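Radical SAM domain protein (Methanothrix thermoacetophila, PDB 6Y1X) probably uses radical S-adenosyl-L-methionine chemistry and [4Fe-4S] clusters to build the carbide-bearing NifB-co precursor of the nitrogenase iron-molybdenum cofactor. Local coordinates at residues I161-N166 and K202-A207; G173-D178 and P222-K227; E120-L125 and P147-D152. All coordinates share one frame; numbering follows the deposited sequence.

Contact 1: I161-N166 and K202-A207; sequences ITVTLN and KGIEEA
Ile204 lies across Val163 and extends to the end of Leu165, packing helix 189-209 against strand 160-164. From CB the side chain of Ile204 divides: CG1 heads for the strand, whereas CG2 diverges from it. CG1 sits 4.0 Å from Val163 CG2, one methyl of the valine. With CG1 anti to the carbonyl carbon (chi1 -71°) and the chain straight beyond it (chi2 169°), Ile204 CD1 is carried on to the other methyl, Val163 CG1, at 4.1 Å. The same CD1 also meets the tip of Leu165, 4.3 Å from CD2, so a single methyl touches two residues of the 161-166 segment. The two branched side chains of Val163 and Ile204 cross obliquely. This is the helix-on-sheet layer of the radical SAM partial barrel: strand 160-164, helix 189-209 and the adjacent parallel strand 213-220 form a beta-alpha-beta crossover, with a beta-hairpin inserted ahead of the helix. Thr162, between two residues that point at the helix, instead touches an iron-sulfur cluster, and its OG1 is hydrogen-bonded to Lys215 NZ. One helical turn beyond Ile204, Ala207 presents only a methyl, and Ile161 CD1 comes to 4.1 Å from Ala207 CB. Ile150 of helix 146-156 packs beside this pair, touching both Ile161 and Ala207.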
ATOM      1  N   ILE A 161      -1.902  -3.191   7.305  1.00 16.94           N
ATOM      2  CA  ILE A 161      -1.949  -3.436   5.868  1.00 16.87           C
ATOM      3  C   ILE A 161      -2.317  -2.139   5.168  1.00 22.24           C
ATOM      4  O   ILE A 161      -3.269  -1.460   5.566  1.00 20.69           O
ATOM      5  CB  ILE A 161      -2.957  -4.544   5.500  1.00 18.53           C
ATOM      6  CG1 ILE A 161      -2.504  -5.892   6.065  1.00 26.69           C
ATOM      7  CG2 ILE A 161      -3.120  -4.639   3.990  1.00 19.82           C
ATOM      8  CD1 ILE A 161      -3.517  -6.997   5.871  1.00 30.66           C
ATOM      9  N   THR A 162      -1.551  -1.780   4.147  1.00 20.42           N
ATOM     10  CA  THR A 162      -1.893  -0.654   3.297  1.00 19.56           C
ATOM     11  C   THR A 162      -2.357  -1.188   1.953  1.00 18.64           C
ATOM     12  O   THR A 162      -1.660  -1.988   1.323  1.00 24.86           O
ATOM     13  CB  THR A 162      -0.689   0.270   3.106  1.00 21.40           C
ATOM     14  OG1 THR A 162      -0.440   0.989   4.316  1.00 19.16           O
ATOM     15  CG2 THR A 162      -0.960   1.271   1.986  1.00 22.42           C
ATOM     16  N   VAL A 163      -3.527  -0.744   1.513  1.00 20.26           N
ATOM     17  CA  VAL A 163      -4.043  -1.086   0.197  1.00 16.69           C
ATOM     18  C   VAL A 163      -4.125   0.208  -0.591  1.00 18.13           C
ATOM     19  O   VAL A 163      -4.669   1.200  -0.096  1.00 17.82           O
ATOM     20  CB  VAL A 163      -5.422  -1.769   0.280  1.00 20.78           C
ATOM     21  CG1 VAL A 163      -5.941  -2.097  -1.110  1.00 21.13           C
ATOM     22  CG2 VAL A 163      -5.360  -3.008   1.165  1.00 19.68           C
ATOM     23  N   THR A 164      -3.622   0.200  -1.818  1.00 20.04           N
ATOM     24  CA  THR A 164      -3.785   1.356  -2.690  1.00 21.31           C
ATOM     25  C   THR A 164      -5.064   1.170  -3.495  1.00 17.13           C
ATOM     26  O   THR A 164      -5.159   0.267  -4.332  1.00 19.94           O
ATOM     27  CB  THR A 164      -2.569   1.555  -3.590  1.00 22.90           C
ATOM     28  OG1 THR A 164      -1.443   1.903  -2.774  1.00 22.73           O
ATOM     29  CG2 THR A 164      -2.820   2.704  -4.574  1.00 22.15           C
ATOM     30  N   LEU A 165      -6.044   2.028  -3.236  1.00 15.75           N
ATOM     31  CA  LEU A 165      -7.370   1.935  -3.832  1.00 15.79           C
ATOM     32  C   LEU A 165      -7.638   3.258  -4.532  1.00 18.41           C
ATOM     33  O   LEU A 165      -7.855   4.282  -3.874  1.00 13.65           O
ATOM     34  CB  LEU A 165      -8.434   1.637  -2.776  1.00 14.07           C
ATOM     35  CG  LEU A 165      -9.874   1.455  -3.251  1.00 22.92           C
ATOM     36  CD1 LEU A 165      -9.974   0.284  -4.208  1.00 19.55           C
ATOM     37  CD2 LEU A 165     -10.780   1.240  -2.060  1.00 23.09           C
ATOM     38  N   ASN A 166      -7.585   3.243  -5.862  1.00 17.44           N
ATOM     39  CA  ASN A 166      -7.674   4.467  -6.640  1.00 14.91           C
ATOM     40  C   ASN A 166      -9.053   4.676  -7.240  1.00 18.60           C
ATOM     41  O   ASN A 166      -9.297   5.728  -7.839  1.00 20.35           O
ATOM     42  CB  ASN A 166      -6.627   4.454  -7.757  1.00 15.49           C
ATOM     43  CG  ASN A 166      -5.219   4.590  -7.228  1.00 18.42           C
ATOM     44  OD1 ASN A 166      -4.989   5.260  -6.221  1.00 17.74           O
ATOM     45  ND2 ASN A 166      -4.270   3.940  -7.890  1.00 18.70           N
ATOM     46  N   LYS A 202     -12.990  -7.297  -1.425  1.00 23.24           N
ATOM     47  CA  LYS A 202     -13.036  -8.537  -0.649  1.00 17.38           C
ATOM     48  C   LYS A 202     -11.851  -8.646   0.300  1.00 17.20           C
ATOM     49  O   LYS A 202     -11.993  -9.122   1.433  1.00 18.32           O
ATOM     50  CB  LYS A 202     -13.082  -9.749  -1.580  1.00 31.75           C
ATOM     51  CG  LYS A 202     -14.390  -9.911  -2.344  1.00 46.31           C
ATOM     52  CD  LYS A 202     -14.339 -11.119  -3.272  1.00 54.64           C
ATOM     53  CE  LYS A 202     -15.735 -11.611  -3.641  1.00 55.43           C
ATOM     54  NZ  LYS A 202     -16.524 -10.581  -4.376  1.00 49.01           N
ATOM     55  N   GLY A 203     -10.668  -8.221  -0.141  1.00 25.53           N
ATOM     56  CA  GLY A 203      -9.497  -8.342   0.712  1.00 27.23           C
ATOM     57  C   GLY A 203      -9.527  -7.381   1.884  1.00 28.14           C
ATOM     58  O   GLY A 203      -9.210  -7.760   3.014  1.00 16.51           O
ATOM     59  N   ILE A 204      -9.952  -6.140   1.639  1.00 21.68           N
ATOM     60  CA  ILE A 204     -10.098  -5.166   2.718  1.00 22.79           C
ATOM     61  C   ILE A 204     -11.119  -5.657   3.732  1.00 26.97           C
ATOM     62  O   ILE A 204     -10.890  -5.611   4.948  1.00 20.72           O
ATOM     63  CB  ILE A 204     -10.484  -3.789   2.145  1.00 25.80           C
ATOM     64  CG1 ILE A 204      -9.300  -3.172   1.398  1.00 22.35           C
ATOM     65  CG2 ILE A 204     -11.000  -2.863   3.242  1.00 23.75           C
ATOM     66  CD1 ILE A 204      -9.668  -1.954   0.578  1.00 20.03           C
ATOM     67  N   GLU A 205     -12.270  -6.118   3.246  1.00 23.88           N
ATOM     68  CA  GLU A 205     -13.291  -6.656   4.138  1.00 24.81           C
ATOM     69  C   GLU A 205     -12.729  -7.786   4.997  1.00 24.89           C
ATOM     70  O   GLU A 205     -12.961  -7.834   6.211  1.00 28.10           O
ATOM     71  CB  GLU A 205     -14.485  -7.137   3.312  1.00 33.77           C
ATOM     72  CG  GLU A 205     -15.573  -7.839   4.097  1.00 41.50           C
ATOM     73  CD  GLU A 205     -16.757  -8.199   3.217  1.00 55.40           C
ATOM     74  OE1 GLU A 205     -16.717  -7.875   2.010  1.00 58.43           O
ATOM     75  OE2 GLU A 205     -17.721  -8.809   3.726  1.00 62.56           O
ATOM     76  N   GLU A 206     -11.978  -8.704   4.379  1.00 19.64           N
ATOM     77  CA  GLU A 206     -11.444  -9.837   5.128  1.00 29.00           C
ATOM     78  C   GLU A 206     -10.363  -9.387   6.106  1.00 27.39           C
ATOM     79  O   GLU A 206     -10.277  -9.906   7.225  1.00 27.01           O
ATOM     80  CB  GLU A 206     -10.911 -10.901   4.168  1.00 32.19           C
ATOM     81  CG  GLU A 206     -10.378 -12.149   4.857  1.00 46.07           C
ATOM     82  CD  GLU A 206     -11.429 -12.861   5.704  1.00 57.44           C
ATOM     83  OE1 GLU A 206     -12.637 -12.725   5.411  1.00 60.62           O
ATOM     84  OE2 GLU A 206     -11.045 -13.564   6.662  1.00 60.46           O
ATOM     85  N   ALA A 207      -9.503  -8.454   5.685  1.00 25.02           N
ATOM     86  CA  ALA A 207      -8.495  -7.905   6.587  1.00 24.69           C
ATOM     87  C   ALA A 207      -9.143  -7.251   7.800  1.00 26.78           C
ATOM     88  O   ALA A 207      -8.704  -7.457   8.939  1.00 26.90           O
ATOM     89  CB  ALA A 207      -7.613  -6.901   5.841  1.00 20.35           C
TER

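Contact 2: G173-D178 and P222-K227; sequences GEQIYD and PGINDK
Ile224 pushes its CG2 methyl against the neighbouring residues Gln175 and Ile176, and these three side chains supply most of the buried surface. Ile224 CG2 is 3.9 Å from Gln175 CB and equally 3.9 Å from Ile176 CG1. The two isoleucine side chains run antiparallel alongside each other. Ile224 is modelled in two conformers, and these distances belong to one of them. Ile176 CD1 continues toward Asn225, stopping 4.2 Å from ND2; the amide of Asn225 is itself fixed elsewhere, ND2 donating to Val219 O and Asn166 O while OD1 accepts from Ile221 N. Gln175, which is exposed, adds a wetter layer. The chain is extended from CB through CG to CD (chi2 178°), which carries the amide to two bridging waters. One water donates to Gln175 OE1 at 2.9 Å and also to Gly223 O; the other donates to Ile224 O at 2.8 Å and accepts only a weak bond from Gln175 NE2. The turn facing them is braced internally, since Gly223 N donates to Asp226 OD1 at 2.8 Å, approaching from above the carboxylate plane. Ile176 lies close to Cys63, a ligand of the cluster held by Cys59, Cys63 and Cys66 of the CX3CX2C motif together with Cys72, and its backbone bonds to Lys64. The contact thus joins the turn between helix 170-173 and strand 177-182, the middle strand of an antiparallel sheet with 61-63 and 185-188, to the loop leading from strand 213-220 into helix 229-239.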
ATOM      1  N   GLY A 173     -11.621   2.913 -12.655  1.00 12.63           N
ATOM      2  CA  GLY A 173     -10.467   2.030 -12.566  1.00 14.80           C
ATOM      3  C   GLY A 173      -9.839   1.737 -13.914  1.00 19.85           C
ATOM      4  O   GLY A 173      -8.610   1.660 -14.034  1.00 18.92           O
ATOM      5  N   GLU A 174     -10.670   1.570 -14.948  1.00 19.46           N
ATOM      6  CA  GLU A 174     -10.150   1.224 -16.266  1.00 22.05           C
ATOM      7  C   GLU A 174      -9.240   2.319 -16.807  1.00 22.68           C
ATOM      8  O   GLU A 174      -8.340   2.045 -17.611  1.00 22.03           O
ATOM      9  CB  GLU A 174     -11.299   0.983 -17.244  1.00 23.08           C
ATOM     10  CG  GLU A 174     -10.826   0.581 -18.638  1.00 38.42           C
ATOM     11  CD  GLU A 174     -11.948   0.485 -19.649  1.00 50.63           C
ATOM     12  OE1 GLU A 174     -13.110   0.772 -19.287  1.00 54.36           O
ATOM     13  OE2 GLU A 174     -11.664   0.123 -20.813  1.00 54.70           O
ATOM     14  N   GLN A 175      -9.456   3.559 -16.378  1.00 23.02           N
ATOM     15  CA  GLN A 175      -8.630   4.683 -16.803  1.00 20.69           C
ATOM     16  C   GLN A 175      -7.288   4.732 -16.088  1.00 17.45           C
ATOM     17  O   GLN A 175      -6.461   5.589 -16.413  1.00 19.41           O
ATOM     18  CB  GLN A 175      -9.387   5.992 -16.577  1.00 15.44           C
ATOM     19  CG  GLN A 175     -10.698   6.080 -17.353  1.00 24.10           C
ATOM     20  CD  GLN A 175     -11.450   7.366 -17.080  1.00 30.35           C
ATOM     21  OE1 GLN A 175     -10.959   8.455 -17.365  1.00 38.85           O
ATOM     22  NE2 GLN A 175     -12.646   7.246 -16.518  1.00 28.56           N
ATOM     23  N   ILE A 176      -7.049   3.845 -15.127  1.00 14.42           N
ATOM     24  CA  ILE A 176      -5.867   3.934 -14.284  1.00 12.26           C
ATOM     25  C   ILE A 176      -4.913   2.757 -14.464  1.00 12.14           C
ATOM     26  O   ILE A 176      -3.716   2.895 -14.160  1.00 16.71           O
ATOM     27  CB  ILE A 176      -6.288   4.071 -12.799  1.00 18.73           C
ATOM     28  CG1 ILE A 176      -7.154   5.320 -12.615  1.00 19.93           C
ATOM     29  CG2 ILE A 176      -5.098   4.165 -11.851  1.00 12.90           C
ATOM     30  CD1 ILE A 176      -7.797   5.421 -11.243  1.00 19.60           C
ATOM     31  N   TYR A 177      -5.364   1.626 -15.001  1.00 18.64           N
ATOM     32  CA  TYR A 177      -4.558   0.419 -15.109  1.00 16.24           C
ATOM     33  C   TYR A 177      -4.478  -0.062 -16.551  1.00 12.76           C
ATOM     34  O   TYR A 177      -5.499  -0.138 -17.244  1.00 17.27           O
ATOM     35  CB  TYR A 177      -5.145  -0.665 -14.211  1.00 15.84           C
ATOM     36  CG  TYR A 177      -5.230  -0.198 -12.786  1.00 17.85           C
ATOM     37  CD1 TYR A 177      -4.110  -0.178 -11.968  1.00 14.09           C
ATOM     38  CD2 TYR A 177      -6.424   0.294 -12.279  1.00 15.67           C
ATOM     39  CE1 TYR A 177      -4.195   0.275 -10.661  1.00 14.31           C
ATOM     40  CE2 TYR A 177      -6.516   0.755 -10.985  1.00 15.59           C
ATOM     41  CZ  TYR A 177      -5.400   0.742 -10.179  1.00 15.25           C
ATOM     42  OH  TYR A 177      -5.500   1.210  -8.889  1.00 19.24           O
ATOM     43  N   ASP A 178      -3.267  -0.411 -16.991  1.00 15.89           N
ATOM     44  CA  ASP A 178      -3.098  -1.038 -18.298  1.00 19.12           C
ATOM     45  C   ASP A 178      -3.607  -2.471 -18.284  1.00 18.89           C
ATOM     46  O   ASP A 178      -4.290  -2.905 -19.218  1.00 16.62           O
ATOM     47  CB  ASP A 178      -1.623  -1.041 -18.707  1.00 18.92           C
ATOM     48  CG  ASP A 178      -1.176   0.252 -19.339  1.00 21.83           C
ATOM     49  OD1 ASP A 178      -2.010   1.155 -19.547  1.00 26.54           O
ATOM     50  OD2 ASP A 178       0.030   0.355 -19.635  1.00 27.39           O
ATOM     51  N   PRO A 222      -5.766  14.260 -11.230  1.00 20.47           N
ATOM     52  CA  PRO A 222      -6.702  15.283 -11.712  1.00 25.98           C
ATOM     53  C   PRO A 222      -7.355  14.870 -13.019  1.00 24.28           C
ATOM     54  O   PRO A 222      -6.699  14.357 -13.929  1.00 23.52           O
ATOM     55  CB  PRO A 222      -5.808  16.514 -11.892  1.00 30.05           C
ATOM     56  CG  PRO A 222      -4.729  16.320 -10.886  1.00 27.03           C
ATOM     57  CD  PRO A 222      -4.453  14.835 -10.899  1.00 20.97           C
ATOM     58  N   GLY A 223      -8.673  15.051 -13.080  1.00 29.80           N
ATOM     59  CA  GLY A 223      -9.443  14.698 -14.248  1.00 21.48           C
ATOM     60  C   GLY A 223      -9.863  13.248 -14.334  1.00 22.99           C
ATOM     61  O   GLY A 223     -10.643  12.905 -15.232  1.00 34.33           O
ATOM     62  N   ILE A 224      -9.389  12.386 -13.436  1.00 21.04           N
ATOM     63  CA  ILE A 224      -9.719  10.968 -13.511  0.55 19.07           C
ATOM     64  C   ILE A 224     -10.465  10.524 -12.261  1.00 22.03           C
ATOM     65  O   ILE A 224     -11.585  10.011 -12.355  1.00 25.57           O
ATOM     66  CB  ILE A 224      -8.457  10.118 -13.737  0.55 20.07           C
ATOM     67  CG1 ILE A 224      -7.799  10.525 -15.058  0.55 23.46           C
ATOM     68  CG2 ILE A 224      -8.813   8.636 -13.741  0.55 21.36           C
ATOM     69  CD1 ILE A 224      -6.798   9.540 -15.586  0.55 19.69           C
ATOM     70  N   ASN A 225      -9.860  10.710 -11.081  1.00 23.84           N
ATOM     71  CA  ASN A 225     -10.515  10.304  -9.842  1.00 23.66           C
ATOM     72  C   ASN A 225     -10.558  11.416  -8.802  1.00 21.72           C
ATOM     73  O   ASN A 225     -10.824  11.142  -7.627  1.00 22.16           O
ATOM     74  CB  ASN A 225      -9.850   9.058  -9.245  1.00 17.72           C
ATOM     75  CG  ASN A 225      -8.435   9.320  -8.720  1.00 20.22           C
ATOM     76  OD1 ASN A 225      -7.916  10.434  -8.791  1.00 23.12           O
ATOM     77  ND2 ASN A 225      -7.822   8.287  -8.159  1.00 12.55           N
ATOM     78  N   ASP A 226     -10.308  12.663  -9.202  1.00 17.54           N
ATOM     79  CA  ASP A 226     -10.123  13.724  -8.216  1.00 24.50           C
ATOM     80  C   ASP A 226     -11.422  14.170  -7.550  1.00 28.99           C
ATOM     81  O   ASP A 226     -11.369  14.750  -6.461  1.00 33.42           O
ATOM     82  CB  ASP A 226      -9.406  14.914  -8.854  1.00 31.72           C
ATOM     83  CG  ASP A 226     -10.184  15.520 -10.011  1.00 40.60           C
ATOM     84  OD1 ASP A 226     -10.473  14.788 -10.979  1.00 43.83           O
ATOM     85  OD2 ASP A 226     -10.475  16.732  -9.961  1.00 49.20           O
ATOM     86  N   LYS A 227     -12.587  13.903  -8.145  1.00 25.13           N
ATOM     87  CA  LYS A 227     -13.826  13.999  -7.380  1.00 24.74           C
ATOM     88  C   LYS A 227     -14.369  12.642  -6.960  1.00 27.78           C
ATOM     89  O   LYS A 227     -15.139  12.572  -5.997  1.00 31.89           O
ATOM     90  CB  LYS A 227     -14.903  14.784  -8.151  1.00 28.36           C
ATOM     91  CG  LYS A 227     -15.300  14.270  -9.529  1.00 25.78           C
ATOM     92  CD  LYS A 227     -16.300  15.244 -10.170  1.00 34.02           C
ATOM     93  CE  LYS A 227     -17.136  14.622 -11.275  1.00 37.73           C
ATOM     94  NZ  LYS A 227     -16.513  13.427 -11.902  1.00 50.07           N
TER
HETATM   95  O   HOH W   1     -13.308   9.919 -14.534  1.00 34.96           O
HETATM   96  O   HOH W   2     -12.199  11.015 -16.911  1.00 40.86           O

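Contact 3: E120-L125 and P147-D152; sequences ETFETL and PDRIED
Two successive bends in Arg149, chi2 -45° and chi3 -67°, fold its guanidinium back over the ring of Phe122, which leans toward it with CG anti to the carbonyl carbon. The pair joins helices 119-131 and 146-156, consecutive helices of the radical SAM partial barrel on either side of strand 136-141 in the chain. Ring and guanidinium are stacked almost perfectly flat, their planes 4° apart and their centres separated by 3.7 Å, a cation-pi arrangement. Arg149 NH2 lies over the middle of the ring, and Arg149 CZ is 3.5 Å from Phe122 CE2. The aliphatic part of the arginine also takes part, Arg149 CB reaching Phe122 CZ at 3.7 Å. Farther along the helix, Asp152 CB approaches the ring obliquely, 3.9 Å from Phe122 CE1. The salt bridges of Arg149 NH1 with Glu119 and of NE and NH2 with Asp152 together probably fix the guanidinium's rotation above the ring. An alanine in place of Arg149 is likely to uncover one face of Phe122 and leave the carboxylates of Glu119 and Asp152 without this positive mate. Asp152 divides its work, OD1 going to Arg155. At the other oxygen, Arg149 grips Asp152 OD2 side-on with NE and NH2, both on the anti side and tilted out of the carboxylate plane, each 2.7 Å away.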
ATOM      1  N   GLU A 120       8.821 -14.408  -1.576  1.00 27.80           N
ATOM      2  CA  GLU A 120       9.869 -13.942  -0.678  1.00 29.81           C
ATOM      3  C   GLU A 120       9.326 -12.988   0.374  1.00 25.83           C
ATOM      4  O   GLU A 120       9.934 -12.849   1.441  1.00 30.91           O
ATOM      5  CB  GLU A 120      10.998 -13.273  -1.466  1.00 30.20           C
ATOM      6  CG  GLU A 120      11.801 -14.238  -2.334  1.00 35.08           C
ATOM      7  CD  GLU A 120      11.180 -14.453  -3.706  1.00 40.29           C
ATOM      8  OE1 GLU A 120      10.058 -13.955  -3.943  1.00 35.85           O
ATOM      9  OE2 GLU A 120      11.815 -15.127  -4.546  1.00 42.08           O
ATOM     10  N   THR A 121       8.208 -12.318   0.091  1.00 19.52           N
ATOM     11  CA  THR A 121       7.584 -11.458   1.093  1.00 17.83           C
ATOM     12  C   THR A 121       7.212 -12.262   2.328  1.00 26.77           C
ATOM     13  O   THR A 121       7.493 -11.859   3.465  1.00 22.86           O
ATOM     14  CB  THR A 121       6.337 -10.796   0.502  1.00 18.75           C
ATOM     15  OG1 THR A 121       6.708  -9.950  -0.594  1.00 20.17           O
ATOM     16  CG2 THR A 121       5.598  -9.990   1.556  1.00 21.44           C
ATOM     17  N   PHE A 122       6.563 -13.408   2.114  1.00 21.51           N
ATOM     18  CA  PHE A 122       6.068 -14.217   3.218  1.00 26.66           C
ATOM     19  C   PHE A 122       7.214 -14.886   3.959  1.00 28.67           C
ATOM     20  O   PHE A 122       7.176 -15.015   5.187  1.00 28.44           O
ATOM     21  CB  PHE A 122       5.065 -15.238   2.683  1.00 23.83           C
ATOM     22  CG  PHE A 122       3.934 -14.609   1.926  1.00 24.97           C
ATOM     23  CD1 PHE A 122       2.791 -14.187   2.589  1.00 26.79           C
ATOM     24  CD2 PHE A 122       4.040 -14.373   0.563  1.00 26.47           C
ATOM     25  CE1 PHE A 122       1.759 -13.585   1.902  1.00 26.24           C
ATOM     26  CE2 PHE A 122       3.014 -13.762  -0.132  1.00 23.86           C
ATOM     27  CZ  PHE A 122       1.871 -13.369   0.536  1.00 25.59           C
ATOM     28  N   GLU A 123       8.242 -15.320   3.226  1.00 25.52           N
ATOM     29  CA  GLU A 123       9.402 -15.917   3.874  1.00 29.50           C
ATOM     30  C   GLU A 123      10.152 -14.890   4.713  1.00 31.35           C
ATOM     31  O   GLU A 123      10.622 -15.202   5.813  1.00 33.03           O
ATOM     32  CB  GLU A 123      10.322 -16.535   2.822  1.00 32.80           C
ATOM     33  CG  GLU A 123      11.474 -17.330   3.395  1.00 52.98           C
ATOM     34  CD  GLU A 123      11.031 -18.287   4.485  1.00 73.58           C
ATOM     35  OE1 GLU A 123      11.585 -18.207   5.602  1.00 80.21           O
ATOM     36  OE2 GLU A 123      10.122 -19.107   4.231  1.00 79.33           O
ATOM     37  N   THR A 124      10.255 -13.658   4.215  1.00 22.52           N
ATOM     38  CA  THR A 124      10.971 -12.613   4.942  1.00 24.97           C
ATOM     39  C   THR A 124      10.256 -12.247   6.238  1.00 29.39           C
ATOM     40  O   THR A 124      10.872 -12.210   7.309  1.00 29.19           O
ATOM     41  CB  THR A 124      11.113 -11.372   4.063  1.00 24.01           C
ATOM     42  OG1 THR A 124      11.907 -11.683   2.912  1.00 28.46           O
ATOM     43  CG2 THR A 124      11.772 -10.249   4.840  1.00 21.70           C
ATOM     44  N   LEU A 125       8.950 -11.987   6.162  1.00 24.03           N
ATOM     45  CA  LEU A 125       8.226 -11.562   7.353  1.00 24.42           C
ATOM     46  C   LEU A 125       8.067 -12.702   8.345  1.00 24.47           C
ATOM     47  O   LEU A 125       7.933 -12.458   9.548  1.00 26.38           O
ATOM     48  CB  LEU A 125       6.865 -10.999   6.964  1.00 27.64           C
ATOM     49  CG  LEU A 125       6.943  -9.671   6.217  1.00 25.93           C
ATOM     50  CD1 LEU A 125       5.568  -9.286   5.754  1.00 30.11           C
ATOM     51  CD2 LEU A 125       7.553  -8.581   7.092  1.00 22.52           C
ATOM     52  N   PRO A 147      -7.255 -11.002  -1.078  1.00 24.43           N
ATOM     53  CA  PRO A 147      -8.139 -12.103  -0.652  1.00 22.08           C
ATOM     54  C   PRO A 147      -7.431 -13.442  -0.605  1.00 24.82           C
ATOM     55  O   PRO A 147      -7.692 -14.243   0.299  1.00 31.07           O
ATOM     56  CB  PRO A 147      -9.247 -12.106  -1.715  1.00 25.45           C
ATOM     57  CG  PRO A 147      -9.201 -10.786  -2.348  1.00 21.02           C
ATOM     58  CD  PRO A 147      -7.798 -10.281  -2.246  1.00 19.73           C
ATOM     59  N   ASP A 148      -6.540 -13.709  -1.561  1.00 30.49           N
ATOM     60  CA  ASP A 148      -5.888 -15.011  -1.634  1.00 36.07           C
ATOM     61  C   ASP A 148      -4.802 -15.182  -0.579  1.00 28.77           C
ATOM     62  O   ASP A 148      -4.517 -16.312  -0.174  1.00 29.61           O
ATOM     63  CB  ASP A 148      -5.289 -15.231  -3.025  1.00 48.77           C
ATOM     64  CG  ASP A 148      -6.344 -15.486  -4.085  1.00 62.91           C
ATOM     65  OD1 ASP A 148      -7.521 -15.696  -3.721  1.00 68.74           O
ATOM     66  OD2 ASP A 148      -5.995 -15.480  -5.286  1.00 66.32           O
ATOM     67  N   ARG A 149      -4.198 -14.092  -0.107  1.00 24.18           N
ATOM     68  CA  ARG A 149      -3.048 -14.199   0.778  1.00 25.10           C
ATOM     69  C   ARG A 149      -3.297 -13.662   2.182  1.00 27.38           C
ATOM     70  O   ARG A 149      -2.381 -13.710   3.011  1.00 26.36           O
ATOM     71  CB  ARG A 149      -1.836 -13.470   0.177  1.00 18.05           C
ATOM     72  CG  ARG A 149      -1.351 -14.030  -1.157  1.00 23.99           C
ATOM     73  CD  ARG A 149      -1.271 -15.553  -1.184  1.00 35.29           C
ATOM     74  NE  ARG A 149      -0.253 -16.115  -0.305  1.00 44.65           N
ATOM     75  CZ  ARG A 149       0.957 -16.487  -0.710  1.00 46.69           C
ATOM     76  NH1 ARG A 149       1.304 -16.335  -1.982  1.00 40.23           N
ATOM     77  NH2 ARG A 149       1.822 -17.002   0.155  1.00 45.82           N
ATOM     78  N   ILE A 150      -4.496 -13.148   2.476  1.00 22.46           N
ATOM     79  CA  ILE A 150      -4.736 -12.541   3.784  1.00 24.57           C
ATOM     80  C   ILE A 150      -4.567 -13.575   4.887  1.00 26.51           C
ATOM     81  O   ILE A 150      -4.101 -13.251   5.986  1.00 29.99           O
ATOM     82  CB  ILE A 150      -6.128 -11.877   3.828  1.00 26.60           C
ATOM     83  CG1 ILE A 150      -6.361 -11.189   5.175  1.00 33.47           C
ATOM     84  CG2 ILE A 150      -7.226 -12.883   3.515  1.00 26.88           C
ATOM     85  CD1 ILE A 150      -5.381 -10.075   5.471  1.00 30.84           C
ATOM     86  N   GLU A 151      -4.935 -14.831   4.618  1.00 26.96           N
ATOM     87  CA  GLU A 151      -4.777 -15.878   5.622  1.00 28.46           C
ATOM     88  C   GLU A 151      -3.305 -16.082   5.966  1.00 30.40           C
ATOM     89  O   GLU A 151      -2.955 -16.274   7.136  1.00 31.29           O
ATOM     90  CB  GLU A 151      -5.391 -17.182   5.118  1.00 34.21           C
ATOM     91  CG  GLU A 151      -5.446 -18.283   6.158  1.00 49.68           C
ATOM     92  CD  GLU A 151      -6.550 -19.291   5.891  1.00 65.09           C
ATOM     93  OE1 GLU A 151      -6.681 -19.740   4.730  1.00 69.46           O
ATOM     94  OE2 GLU A 151      -7.284 -19.638   6.841  1.00 69.84           O
ATOM     95  N   ASP A 152      -2.430 -16.034   4.956  1.00 30.13           N
ATOM     96  CA  ASP A 152      -0.995 -16.157   5.199  1.00 30.06           C
ATOM     97  C   ASP A 152      -0.474 -14.981   6.013  1.00 33.89           C
ATOM     98  O   ASP A 152       0.309 -15.162   6.954  1.00 32.33           O
ATOM     99  CB  ASP A 152      -0.241 -16.257   3.875  1.00 33.74           C
ATOM    100  CG  ASP A 152      -0.526 -17.543   3.138  1.00 52.17           C
ATOM    101  OD1 ASP A 152      -1.128 -18.455   3.745  1.00 59.62           O
ATOM    102  OD2 ASP A 152      -0.152 -17.638   1.949  1.00 57.05           O
TER

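Overall arrangement
All three contacts belong to one radical SAM partial barrel. Along the chain contact 3 closes first; then contacts 1 and 2 interleave, their segments alternating. Contact 1 is the most central, its centre about 14 Å from that of contact 3 and about 18 Å from that of contact 2, which lie about 29 Å apart on opposite sides of the chain's centre. Helix 146-156 links contact 3 to contact 1, and the end of strand 160-164 links contact 1 to contact 2. Contact 1 packs a helix on the parallel sheet and borders the pocket of the cluster bound by Cys39, His52, Glu75 and Cys138; contact 2 connects loops near the CX3CX2C cluster; contact 3 joins two neighbouring helices of the same layer, away from both clusters.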